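Local structure of metallo-beta-lactamase superfamily protein (2ZWR) at residues Ala49-His54 with Val130-Pro135. The protein binds two zinc ions in a metallo-beta-lactamase fold and is probably a hydrolase. Numbering follows the deposited sequence.
With ZN (zinc ion), chain D.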
# COMPACT_ATOMS: atom_id res chain seq x y z
N ALA A 49 -2.79 13.60 -0.96
CA ALA A 49 -2.08 12.92 0.11
C ALA A 49 -1.48 11.63 -0.41
O ALA A 49 -1.91 11.09 -1.42
CB ALA A 49 -3.06 12.62 1.28
N ILE A 50 -0.46 11.15 0.30
CA ILE A 50 0.11 9.83 0.08
C ILE A 50 -0.37 8.93 1.23
O ILE A 50 -0.26 9.30 2.40
CB ILE A 50 1.67 9.90 0.01
CG1 ILE A 50 2.11 10.57 -1.31
CG2 ILE A 50 2.29 8.49 0.17
CD1 ILE A 50 3.61 10.86 -1.46
N LEU A 51 -0.96 7.78 0.88
CA LEU A 51 -1.41 6.78 1.87
C LEU A 51 -0.54 5.54 1.72
O LEU A 51 -0.35 5.04 0.61
CB LEU A 51 -2.89 6.43 1.63
CG LEU A 51 -4.01 7.23 2.34
CD1 LEU A 51 -3.84 8.75 2.26
CD2 LEU A 51 -5.40 6.83 1.84
N LEU A 52 0.01 5.06 2.83
CA LEU A 52 0.91 3.90 2.81
C LEU A 52 0.35 2.67 3.53
O LEU A 52 0.06 2.73 4.72
CB LEU A 52 2.30 4.25 3.37
CG LEU A 52 3.07 5.41 2.72
CD1 LEU A 52 4.35 5.70 3.51
CD2 LEU A 52 3.39 5.14 1.24
N THR A 53 0.19 1.57 2.78
CA THR A 53 -0.21 0.28 3.35
C THR A 53 0.86 -0.17 4.31
O THR A 53 0.55 -0.69 5.38
CB THR A 53 -0.44 -0.83 2.28
OG1 THR A 53 0.80 -1.14 1.62
CG2 THR A 53 -1.54 -0.45 1.28
N HIS A 54 2.12 0.03 3.94
CA HIS A 54 3.26 -0.23 4.83
C HIS A 54 4.52 0.45 4.29
O HIS A 54 4.47 1.09 3.24
CB HIS A 54 3.44 -1.74 5.06
CG HIS A 54 3.87 -2.51 3.84
ND1 HIS A 54 3.11 -2.60 2.70
CD2 HIS A 54 4.97 -3.27 3.61
CE1 HIS A 54 3.73 -3.35 1.81
NE2 HIS A 54 4.86 -3.77 2.34
N VAL A 130 -1.35 -1.91 6.97
CA VAL A 130 -2.79 -1.65 6.96
C VAL A 130 -3.41 -2.01 5.61
O VAL A 130 -2.69 -2.27 4.64
CB VAL A 130 -3.16 -0.18 7.32
CG1 VAL A 130 -2.65 0.19 8.72
CG2 VAL A 130 -2.68 0.82 6.26
N ALA A 131 -4.75 -2.06 5.57
CA ALA A 131 -5.49 -2.05 4.31
C ALA A 131 -6.46 -0.89 4.31
O ALA A 131 -6.98 -0.51 5.37
CB ALA A 131 -6.26 -3.36 4.11
N PHE A 132 -6.69 -0.32 3.13
CA PHE A 132 -7.65 0.75 2.93
C PHE A 132 -8.88 0.17 2.29
O PHE A 132 -8.86 -0.21 1.12
CB PHE A 132 -7.05 1.88 2.08
CG PHE A 132 -5.80 2.45 2.66
CD1 PHE A 132 -5.86 3.36 3.71
CD2 PHE A 132 -4.54 2.05 2.18
CE1 PHE A 132 -4.70 3.88 4.27
CE2 PHE A 132 -3.38 2.57 2.72
CZ PHE A 132 -3.45 3.48 3.78
N TYR A 133 -9.96 0.12 3.08
CA TYR A 133 -11.19 -0.59 2.71
C TYR A 133 -12.31 0.37 2.31
O TYR A 133 -12.65 1.30 3.05
CB TYR A 133 -11.63 -1.54 3.84
CG TYR A 133 -12.90 -2.32 3.55
CD1 TYR A 133 -13.07 -2.98 2.32
CD2 TYR A 133 -13.93 -2.42 4.49
CE1 TYR A 133 -14.23 -3.69 2.04
CE2 TYR A 133 -15.10 -3.13 4.22
CZ TYR A 133 -15.24 -3.77 2.99
OH TYR A 133 -16.39 -4.48 2.69
N ASP A 134 -12.88 0.12 1.13
CA ASP A 134 -13.99 0.91 0.61
C ASP A 134 -15.22 0.01 0.42
O ASP A 134 -15.43 -0.57 -0.65
CB ASP A 134 -13.56 1.61 -0.69
CG ASP A 134 -14.73 2.11 -1.52
OD1 ASP A 134 -15.76 2.54 -0.96
OD2 ASP A 134 -14.62 2.06 -2.76
N PRO A 135 -16.04 -0.13 1.48
CA PRO A 135 -17.22 -1.01 1.44
C PRO A 135 -18.24 -0.64 0.37
O PRO A 135 -18.87 -1.53 -0.20
CB PRO A 135 -17.84 -0.84 2.84
CG PRO A 135 -17.25 0.42 3.39
CD PRO A 135 -15.89 0.54 2.78
ZN ZN D . 6.19 -5.41 1.76
O HOH W 1 7.17 -5.17 -0.05
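A single backbone hydrogen bond, Val130 N to Thr53 O at 2.8 Å and nearly straight (168°), ties the loop that follows strand 50-51 of one sheet to the first residue of strand 130-134 of the other. It lies in the alpha-beta/beta-alpha sandwich of the metallo-beta-lactamase fold, where the sheet containing strand 50-51 faces the one containing strand 130-134 and the loop after strand 50-51 opens the metal-binding HxHxDH motif. Beside this bond the Phe132 ring reaches across between the sheets. Leu51 lies over one face of it, CD2 4.2 Å from the ring centroid in a CH-pi contact displaced toward the rim, while Leu51 CB comes to 3.7 Å from Phe132 CZ. The leading edge of the ring meets the backbone at Leu52-Thr53: Thr53 N stands 3.7 Å from Phe132 CE2, near the ring plane, and Leu52 O borders CZ. Val130 CG2 rests against the carbonyl oxygens of Leu52 and Thr53; Phe117 and Leu108 also touch Phe132. Thr53 turns its two branches to different tasks: OG1 sits between the backbone N and the carbonyl carbon (chi1 65°) and bonds to Asp28 OD2, which leaves CG2 anti to the carbonyl carbon, against the ring rim at CE2 and off its plane on the side opposite Leu51 CD2. His54 ND1 donates to Thr53 OG1 at 2.9 Å, the oxygen 10° out of the imidazole plane; with NE2 on zinc, this bond holds the ring's rotation at both nitrogens. His56, His125 and Asp144 complete the protein ligands of this zinc, which His54 binds through NE2 at 2.2 Å.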